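Deacetylase EF_0837 (Enterococcus faecalis, PDB 2ICS) is a binuclear zinc hydrolase of the amidohydrolase type that deacetylates acetyl-(R)-mandelate, though with very low efficiency in vitro, and can bind adenine. Local coordinates at residues A[60-65]-A[87-92]; A[70-75]-A[273-278]. All coordinates share one frame; numbering follows the deposited sequence.

Contact 1 of 2, residues A[60-65]-A[87-92]; sequences HVHCFE and IDAGTT. With ZN (zinc ion), chain B.
Val-61 pairs with Asp-88 where two parallel neighbours of the TIM barrel, strands 51-61 and 83-89, reach their C-terminal ends beside the zinc site; the His-Val-His sequence here is the HxH motif of the amidohydrolase superfamily. Two backbone hydrogen bonds join the strands: Val-61 N to Ile-87 O, and Ala-89 N to Val-61 O at 2.7 Å.

Metal coordination holds residues 60-65. NE2 of His-60 and NE2 of His-62 bind one zinc with a water, and Asp-272 and the carboxylated Lys-154 complete the site. The remaining nitrogen of each ring is tied as well, that of His-60 to Thr-210 and that of His-62 to Thr-91.

Ala-89 CB makes a CH-pi contact over one face of the His-60 ring, 3.7 Å from its centroid, and Phe-64 CB packs against Thr-91 CG2.

The polar second shell runs through Asp-88. With its CG anti to the backbone N (chi1 174°), the carboxylate accepts Thr-91 N at OD1, an Asx motif, while OD2 takes Cys-63 N on its anti lone pair and Thr-91 OG1 on its syn one. Thr-91 OG1, its proton given to Asp-88 OD2, in turn accepts His-62 ND1 at 2.8 Å, in the imidazole plane and nearly straight (169°).

Contact 2 of 2, residues A[70-75]-A[273-278]; sequences YYDYPD and IYIRNR. With ADE (adenine), chain D.
Asp-72 and Arg-278 form the salt bridge that joins the loop after the HxH strand to the first turn of helix 275-279. The guanidinium comes side-on: Arg-278 NH2 reaches Asp-72 OD1 at 2.8 Å and Arg-278 NE reaches Asp-72 OD2 at 2.9 Å, each on a syn lone pair; carboxylate and guanidinium planes are 31° apart. Arg-278 leaves its backbone with CG anti to N (chi1 159°), then bends at chi3 to bring the NE edge round to the acid. Asp-72 OD1 also accepts Tyr-73 N from the anti side, which ties the carboxylate back to its own loop.

Alongside, Ile-275 N donates to Tyr-71 O at 2.8 Å. Ile-275 CG2 lies over one face of the Tyr-71 ring, 4.1 Å from the centroid, and its CD1 meets the edge of Tyr-73 at CE1; both tyrosines run side by side with the isoleucine.

Tyr-274 is at the N-cap position, and its chi1 of 77°, with CG between N and the carbonyl carbon, sets its ring between Tyr-70 and the helix start: Tyr-70 CD1 lies over the centre of one face, the backbone nitrogens of Arg-276 and Asn-277 above the opposite one. The Tyr-70 and Tyr-274 rings form an oblique pair. Tyr-70 also lines the adenine pocket, its OH approaching adenine N1 to 2.7 Å.

A two-pronged ionic grip thus holds the loop at Asp-72, while aromatic packing supports it at Tyr-70, an arrangement that probably helps to position the Tyr-70 hydroxyl at the ligand.

From the N terminus, strand 51-61 runs into residues 60-65, and the chain then passes through 70-75 and helix 74-77 before strand 83-89 returns it to 87-92. Contact 1 closes this short beta-alpha-beta crossover, with 21 residues between its segments. Contact 2 starts within that crossover but closes a loop of 197 residues, reaching 273-278 after most of the barrel has been traversed, so the two loops cross. The centres of contact 1 and contact 2 lie about 9 Å apart. Where they touch, His-62 N probably bonds to Ile-273 O and the Tyr-70 ring packs on His-62. Together they tie the first two barrel strands to the segment following zinc ligand Asp-272.

Contact 1 of 2, residues A[60-65]-A[87-92]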
ATOM      1  N   HIS A  60       0.748   2.051   1.551  1.00 17.58           N
ATOM      2  CA  HIS A  60       0.613   3.474   1.815  1.00 17.77           C
ATOM      3  C   HIS A  60      -0.199   3.598   3.091  1.00 19.41           C
ATOM      4  O   HIS A  60      -1.430   3.548   3.084  1.00 17.70           O
ATOM      5  CB  HIS A  60      -0.050   4.242   0.669  1.00 16.10           C
ATOM      6  CG  HIS A  60      -0.021   5.726   0.866  1.00 14.38           C
ATOM      7  ND1 HIS A  60       0.005   6.644  -0.160  1.00 16.16           N
ATOM      8  CD2 HIS A  60      -0.034   6.458   2.011  1.00 13.88           C
ATOM      9  CE1 HIS A  60       0.005   7.879   0.382  1.00 16.07           C
ATOM     10  NE2 HIS A  60      -0.019   7.818   1.698  1.00 14.39           N
ATOM     11  N   VAL A  61       0.522   3.783   4.190  1.00 20.28           N
ATOM     12  CA  VAL A  61      -0.082   3.861   5.507  1.00 21.61           C
ATOM     13  C   VAL A  61       0.583   4.934   6.378  1.00 20.96           C
ATOM     14  O   VAL A  61       1.651   5.439   6.050  1.00 20.77           O
ATOM     15  CB  VAL A  61       0.061   2.473   6.174  1.00 23.12           C
ATOM     16  CG1 VAL A  61       0.113   2.594   7.669  1.00 26.08           C
ATOM     17  CG2 VAL A  61      -1.069   1.575   5.724  1.00 22.60           C
ATOM     18  N   HIS A  62      -0.067   5.275   7.486  1.00 21.59           N
ATOM     19  CA  HIS A  62       0.465   6.232   8.443  1.00 22.26           C
ATOM     20  C   HIS A  62       0.203   5.632   9.821  1.00 23.03           C
ATOM     21  O   HIS A  62      -0.902   5.724  10.364  1.00 22.47           O
ATOM     22  CB  HIS A  62      -0.211   7.586   8.265  1.00 21.77           C
ATOM     23  CG  HIS A  62       0.182   8.271   6.994  1.00 24.48           C
ATOM     24  ND1 HIS A  62       1.449   8.750   6.745  1.00 23.07           N
ATOM     25  CD2 HIS A  62      -0.516   8.460   5.845  1.00 22.11           C
ATOM     26  CE1 HIS A  62       1.483   9.197   5.479  1.00 24.38           C
ATOM     27  NE2 HIS A  62       0.313   9.046   4.890  1.00 25.65           N
ATOM     28  N   CYS A  63       1.228   4.985  10.367  1.00 24.37           N
ATOM     29  CA  CYS A  63       1.090   4.320  11.650  1.00 27.55           C
ATOM     30  C   CYS A  63       2.141   4.605  12.722  1.00 29.55           C
ATOM     31  O   CYS A  63       2.452   3.723  13.525  1.00 29.35           O
ATOM     32  CB  CYS A  63       0.990   2.809  11.426  1.00 26.69           C
ATOM     33  SG  CYS A  63       2.383   2.096  10.544  1.00 25.16           S
ATOM     34  N   PHE A  64       2.705   5.811  12.724  1.00 31.30           N
ATOM     35  CA  PHE A  64       3.657   6.199  13.764  1.00 33.95           C
ATOM     36  C   PHE A  64       2.712   6.759  14.827  1.00 34.46           C
ATOM     37  O   PHE A  64       2.268   7.902  14.722  1.00 34.84           O
ATOM     38  CB  PHE A  64       4.604   7.302  13.275  1.00 34.11           C
ATOM     39  CG  PHE A  64       5.569   7.791  14.331  1.00 35.99           C
ATOM     40  CD1 PHE A  64       6.310   8.952  14.130  1.00 37.05           C
ATOM     41  CD2 PHE A  64       5.737   7.094  15.530  1.00 35.28           C
ATOM     42  CE1 PHE A  64       7.205   9.417  15.100  1.00 36.32           C
ATOM     43  CE2 PHE A  64       6.625   7.550  16.506  1.00 34.14           C
ATOM     44  CZ  PHE A  64       7.360   8.713  16.291  1.00 35.74           C
ATOM     45  N   GLU A  65       2.402   5.951  15.839  1.00 35.73           N
ATOM     46  CA  GLU A  65       1.452   6.350  16.878  1.00 38.35           C
ATOM     47  C   GLU A  65       1.755   7.618  17.682  1.00 38.97           C
ATOM     48  O   GLU A  65       0.857   8.173  18.321  1.00 39.20           O
ATOM     49  CB  GLU A  65       1.196   5.178  17.840  1.00 38.18           C
ATOM     50  CG  GLU A  65       2.347   4.845  18.777  1.00 39.65           C
ATOM     51  CD  GLU A  65       1.981   3.762  19.782  1.00 42.40           C
ATOM     52  OE1 GLU A  65       1.927   2.571  19.404  1.00 43.76           O
ATOM     53  OE2 GLU A  65       1.736   4.104  20.957  1.00 44.34           O
ATOM     54  N   ILE A  87       3.403  -0.337   5.046  1.00 22.20           N
ATOM     55  CA  ILE A  87       4.513   0.554   4.803  1.00 21.98           C
ATOM     56  C   ILE A  87       4.050   1.967   5.093  1.00 22.78           C
ATOM     57  O   ILE A  87       3.156   2.490   4.423  1.00 24.28           O
ATOM     58  CB  ILE A  87       4.995   0.480   3.341  1.00 23.99           C
ATOM     59  CG1 ILE A  87       5.267  -0.980   2.954  1.00 24.93           C
ATOM     60  CG2 ILE A  87       6.252   1.326   3.174  1.00 23.35           C
ATOM     61  CD1 ILE A  87       5.767  -1.163   1.527  1.00 24.50           C
ATOM     62  N   ASP A  88       4.642   2.578   6.115  1.00 22.38           N
ATOM     63  CA  ASP A  88       4.301   3.943   6.477  1.00 21.42           C
ATOM     64  C   ASP A  88       4.858   4.874   5.399  1.00 21.15           C
ATOM     65  O   ASP A  88       6.055   4.857   5.121  1.00 20.45           O
ATOM     66  CB  ASP A  88       4.890   4.283   7.839  1.00 20.78           C
ATOM     67  CG  ASP A  88       4.692   5.733   8.202  1.00 23.12           C
ATOM     68  OD1 ASP A  88       5.466   6.578   7.704  1.00 22.61           O
ATOM     69  OD2 ASP A  88       3.748   6.030   8.968  1.00 23.87           O
ATOM     70  N   ALA A  89       3.989   5.685   4.802  1.00 20.91           N
ATOM     71  CA  ALA A  89       4.392   6.577   3.716  1.00 22.05           C
ATOM     72  C   ALA A  89       5.053   7.905   4.092  1.00 23.33           C
ATOM     73  O   ALA A  89       4.510   8.985   3.824  1.00 21.96           O
ATOM     74  CB  ALA A  89       3.198   6.839   2.796  1.00 20.09           C
ATOM     75  N   GLY A  90       6.230   7.825   4.706  1.00 24.00           N
ATOM     76  CA  GLY A  90       6.959   9.030   5.061  1.00 24.79           C
ATOM     77  C   GLY A  90       6.445   9.887   6.201  1.00 25.74           C
ATOM     78  O   GLY A  90       6.641  11.105   6.202  1.00 26.36           O
ATOM     79  N   THR A  91       5.789   9.275   7.175  1.00 25.73           N
ATOM     80  CA  THR A  91       5.297  10.043   8.310  1.00 26.73           C
ATOM     81  C   THR A  91       6.495  10.676   9.012  1.00 26.74           C
ATOM     82  O   THR A  91       6.415  11.792   9.524  1.00 27.24           O
ATOM     83  CB  THR A  91       4.575   9.149   9.334  1.00 26.04           C
ATOM     84  OG1 THR A  91       3.446   8.523   8.714  1.00 27.31           O
ATOM     85  CG2 THR A  91       4.104   9.979  10.524  1.00 25.83           C
ATOM     86  N   THR A  92       7.609   9.948   9.025  1.00 26.89           N
ATOM     87  CA  THR A  92       8.821  10.413   9.687  1.00 26.92           C
ATOM     88  C   THR A  92       9.970  10.682   8.742  1.00 27.60           C
ATOM     89  O   THR A  92      10.048  10.120   7.651  1.00 28.18           O
ATOM     90  CB  THR A  92       9.342   9.385  10.720  1.00 26.36           C
ATOM     91  OG1 THR A  92       9.786   8.204  10.037  1.00 25.49           O
ATOM     92  CG2 THR A  92       8.252   9.012  11.701  1.00 24.58           C
TER
HETATM   93 ZN    ZN B 400      -0.429   9.505   3.097  1.00 24.94          ZN
HETATM   94  O   HOH W   1       1.648   8.062  11.402  1.00 29.09           O
HETATM   95  O   HOH W   2      -1.598  10.529   1.816  1.00 23.22           O

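Contact 2 of 2, residues A[70-75]-A[273-278]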
ATOM      1  N   TYR A  70      -1.760  13.054  12.101  1.00 42.36           N
ATOM      2  CA  TYR A  70      -1.590  12.017  11.092  1.00 39.79           C
ATOM      3  C   TYR A  70      -0.939  10.770  11.712  1.00 36.61           C
ATOM      4  O   TYR A  70       0.276  10.605  11.641  1.00 36.57           O
ATOM      5  CB  TYR A  70      -0.705  12.591   9.981  1.00 43.92           C
ATOM      6  CG  TYR A  70      -1.179  12.344   8.563  1.00 48.24           C
ATOM      7  CD1 TYR A  70      -2.487  12.644   8.169  1.00 50.20           C
ATOM      8  CD2 TYR A  70      -0.306  11.835   7.600  1.00 49.56           C
ATOM      9  CE1 TYR A  70      -2.907  12.437   6.849  1.00 50.09           C
ATOM     10  CE2 TYR A  70      -0.713  11.631   6.282  1.00 50.88           C
ATOM     11  CZ  TYR A  70      -2.013  11.928   5.916  1.00 50.70           C
ATOM     12  OH  TYR A  70      -2.420  11.691   4.625  1.00 52.24           O
ATOM     13  N   TYR A  71      -1.743   9.890  12.305  1.00 32.27           N
ATOM     14  CA  TYR A  71      -1.211   8.689  12.946  1.00 28.27           C
ATOM     15  C   TYR A  71      -2.258   7.587  13.107  1.00 25.13           C
ATOM     16  O   TYR A  71      -3.438   7.775  12.812  1.00 21.27           O
ATOM     17  CB  TYR A  71      -0.688   9.043  14.345  1.00 28.84           C
ATOM     18  CG  TYR A  71      -1.809   9.232  15.354  1.00 28.20           C
ATOM     19  CD1 TYR A  71      -2.243   8.172  16.154  1.00 29.91           C
ATOM     20  CD2 TYR A  71      -2.496  10.442  15.443  1.00 28.55           C
ATOM     21  CE1 TYR A  71      -3.338   8.313  17.011  1.00 29.52           C
ATOM     22  CE2 TYR A  71      -3.593  10.592  16.296  1.00 28.40           C
ATOM     23  CZ  TYR A  71      -4.010   9.523  17.074  1.00 29.31           C
ATOM     24  OH  TYR A  71      -5.118   9.650  17.890  1.00 31.66           O
ATOM     25  N   ASP A  72      -1.801   6.437  13.595  1.00 23.05           N
ATOM     26  CA  ASP A  72      -2.673   5.305  13.885  1.00 24.25           C
ATOM     27  C   ASP A  72      -1.855   4.233  14.580  1.00 24.20           C
ATOM     28  O   ASP A  72      -0.645   4.385  14.751  1.00 24.77           O
ATOM     29  CB  ASP A  72      -3.308   4.723  12.617  1.00 22.83           C
ATOM     30  CG  ASP A  72      -4.699   4.164  12.879  1.00 26.48           C
ATOM     31  OD1 ASP A  72      -4.926   3.653  14.004  1.00 25.89           O
ATOM     32  OD2 ASP A  72      -5.562   4.233  11.974  1.00 23.20           O
ATOM     33  N   TYR A  73      -2.511   3.151  14.983  1.00 24.21           N
ATOM     34  CA  TYR A  73      -1.825   2.059  15.659  1.00 24.46           C
ATOM     35  C   TYR A  73      -1.676   0.893  14.698  1.00 24.35           C
ATOM     36  O   TYR A  73      -2.665   0.333  14.225  1.00 24.99           O
ATOM     37  CB  TYR A  73      -2.595   1.640  16.909  1.00 24.09           C
ATOM     38  CG  TYR A  73      -2.864   2.801  17.838  1.00 26.87           C
ATOM     39  CD1 TYR A  73      -3.982   3.612  17.658  1.00 26.43           C
ATOM     40  CD2 TYR A  73      -1.966   3.131  18.859  1.00 26.83           C
ATOM     41  CE1 TYR A  73      -4.204   4.726  18.465  1.00 26.90           C
ATOM     42  CE2 TYR A  73      -2.175   4.250  19.675  1.00 23.81           C
ATOM     43  CZ  TYR A  73      -3.295   5.040  19.467  1.00 26.22           C
ATOM     44  OH  TYR A  73      -3.505   6.153  20.237  1.00 26.36           O
ATOM     45  N   PRO A  74      -0.424   0.516  14.398  1.00 24.74           N
ATOM     46  CA  PRO A  74      -0.053  -0.571  13.492  1.00 24.41           C
ATOM     47  C   PRO A  74      -0.988  -1.777  13.439  1.00 26.14           C
ATOM     48  O   PRO A  74      -1.466  -2.155  12.368  1.00 26.24           O
ATOM     49  CB  PRO A  74       1.344  -0.941  13.969  1.00 24.26           C
ATOM     50  CG  PRO A  74       1.903   0.394  14.316  1.00 26.76           C
ATOM     51  CD  PRO A  74       0.768   1.037  15.094  1.00 22.31           C
ATOM     52  N   ASP A  75      -1.265  -2.385  14.582  1.00 24.66           N
ATOM     53  CA  ASP A  75      -2.116  -3.558  14.561  1.00 25.71           C
ATOM     54  C   ASP A  75      -3.593  -3.303  14.287  1.00 25.36           C
ATOM     55  O   ASP A  75      -4.321  -4.237  13.957  1.00 25.26           O
ATOM     56  CB  ASP A  75      -1.920  -4.376  15.841  1.00 27.17           C
ATOM     57  CG  ASP A  75      -0.491  -4.881  15.989  1.00 28.26           C
ATOM     58  OD1 ASP A  75       0.178  -5.121  14.955  1.00 26.46           O
ATOM     59  OD2 ASP A  75      -0.035  -5.045  17.137  1.00 32.60           O
ATOM     60  N   ILE A 273      -4.436   5.260   4.890  1.00 17.52           N
ATOM     61  CA  ILE A 273      -5.238   5.240   6.100  1.00 17.90           C
ATOM     62  C   ILE A 273      -4.518   5.795   7.330  1.00 20.25           C
ATOM     63  O   ILE A 273      -3.294   5.710   7.454  1.00 18.33           O
ATOM     64  CB  ILE A 273      -5.660   3.784   6.400  1.00 17.15           C
ATOM     65  CG1 ILE A 273      -6.705   3.735   7.507  1.00 18.17           C
ATOM     66  CG2 ILE A 273      -4.430   2.963   6.824  1.00 15.19           C
ATOM     67  CD1 ILE A 273      -7.267   2.332   7.718  1.00 18.06           C
ATOM     68  N   TYR A 274      -5.298   6.386   8.224  1.00 21.68           N
ATOM     69  CA  TYR A 274      -4.794   6.887   9.496  1.00 23.41           C
ATOM     70  C   TYR A 274      -6.044   6.892  10.370  1.00 23.82           C
ATOM     71  O   TYR A 274      -7.160   6.812   9.845  1.00 23.75           O
ATOM     72  CB  TYR A 274      -4.112   8.259   9.356  1.00 24.41           C
ATOM     73  CG  TYR A 274      -4.988   9.472   9.211  1.00 28.93           C
ATOM     74  CD1 TYR A 274      -5.139  10.368  10.270  1.00 31.63           C
ATOM     75  CD2 TYR A 274      -5.604   9.768   8.000  1.00 30.23           C
ATOM     76  CE1 TYR A 274      -5.881  11.534  10.120  1.00 34.04           C
ATOM     77  CE2 TYR A 274      -6.349  10.930   7.839  1.00 31.79           C
ATOM     78  CZ  TYR A 274      -6.483  11.809   8.900  1.00 33.34           C
ATOM     79  OH  TYR A 274      -7.214  12.964   8.742  1.00 34.55           O
ATOM     80  N   ILE A 275      -5.871   6.953  11.685  1.00 23.31           N
ATOM     81  CA  ILE A 275      -7.005   6.849  12.592  1.00 24.43           C
ATOM     82  C   ILE A 275      -8.299   7.577  12.221  1.00 25.23           C
ATOM     83  O   ILE A 275      -9.379   7.001  12.338  1.00 25.71           O
ATOM     84  CB  ILE A 275      -6.588   7.214  14.044  1.00 26.64           C
ATOM     85  CG1 ILE A 275      -7.632   6.676  15.025  1.00 27.82           C
ATOM     86  CG2 ILE A 275      -6.432   8.725  14.202  1.00 25.39           C
ATOM     87  CD1 ILE A 275      -7.128   6.541  16.455  1.00 27.38           C
ATOM     88  N   ARG A 276      -8.202   8.814  11.751  1.00 27.07           N
ATOM     89  CA  ARG A 276      -9.397   9.576  11.403  1.00 31.17           C
ATOM     90  C   ARG A 276     -10.219   9.032  10.238  1.00 30.06           C
ATOM     91  O   ARG A 276     -11.438   8.883  10.368  1.00 30.92           O
ATOM     92  CB  ARG A 276      -9.036  11.044  11.142  1.00 36.86           C
ATOM     93  CG  ARG A 276      -8.482  11.760  12.371  1.00 44.41           C
ATOM     94  CD  ARG A 276      -8.142  13.226  12.092  1.00 51.44           C
ATOM     95  NE  ARG A 276      -9.320  14.012  11.732  1.00 57.18           N
ATOM     96  CZ  ARG A 276      -9.312  15.328  11.535  1.00 60.39           C
ATOM     97  NH1 ARG A 276      -8.182  16.018  11.662  1.00 59.78           N
ATOM     98  NH2 ARG A 276     -10.437  15.957  11.210  1.00 61.40           N
ATOM     99  N   ASN A 277      -9.587   8.730   9.104  1.00 27.27           N
ATOM    100  CA  ASN A 277     -10.377   8.203   7.996  1.00 24.87           C
ATOM    101  C   ASN A 277     -10.702   6.726   8.173  1.00 24.15           C
ATOM    102  O   ASN A 277     -11.535   6.183   7.454  1.00 23.35           O
ATOM    103  CB  ASN A 277      -9.714   8.459   6.624  1.00 24.57           C
ATOM    104  CG  ASN A 277      -8.346   7.827   6.488  1.00 20.72           C
ATOM    105  OD1 ASN A 277      -8.123   6.697   6.907  1.00 21.44           O
ATOM    106  ND2 ASN A 277      -7.424   8.556   5.866  1.00 21.09           N
ATOM    107  N   ARG A 278     -10.058   6.078   9.143  1.00 24.53           N
ATOM    108  CA  ARG A 278     -10.336   4.669   9.422  1.00 24.23           C
ATOM    109  C   ARG A 278     -11.577   4.567  10.304  1.00 26.46           C
ATOM    110  O   ARG A 278     -12.468   3.754  10.049  1.00 26.18           O
ATOM    111  CB  ARG A 278      -9.167   3.991  10.157  1.00 22.84           C
ATOM    112  CG  ARG A 278      -9.602   2.721  10.904  1.00 21.16           C
ATOM    113  CD  ARG A 278      -8.440   1.881  11.418  1.00 21.11           C
ATOM    114  NE  ARG A 278      -7.756   2.465  12.570  1.00 22.90           N
ATOM    115  CZ  ARG A 278      -8.230   2.469  13.815  1.00 21.83           C
ATOM    116  NH1 ARG A 278      -9.409   1.916  14.093  1.00 17.30           N
ATOM    117  NH2 ARG A 278      -7.517   3.024  14.788  1.00 21.20           N
TER
HETATM  118  N9  ADE D1114      -3.508  17.735   1.938  1.00 80.38           N
HETATM  119  C8  ADE D1114      -3.298  17.333   0.648  1.00 80.76           C
HETATM  120  N7  ADE D1114      -2.880  16.098   0.620  1.00 80.58           N
HETATM  121  C5  ADE D1114      -2.793  15.624   1.886  1.00 79.77           C
HETATM  122  C6  ADE D1114      -2.408  14.386   2.481  1.00 78.32           C
HETATM  123  N6  ADE D1114      -2.003  13.321   1.694  1.00 75.94           N
HETATM  124  N1  ADE D1114      -2.448  14.274   3.830  1.00 78.38           N
HETATM  125  C2  ADE D1114      -2.839  15.293   4.615  1.00 78.95           C
HETATM  126  N3  ADE D1114      -3.206  16.470   4.096  1.00 79.74           N
HETATM  127  C4  ADE D1114      -3.198  16.677   2.758  1.00 80.07           C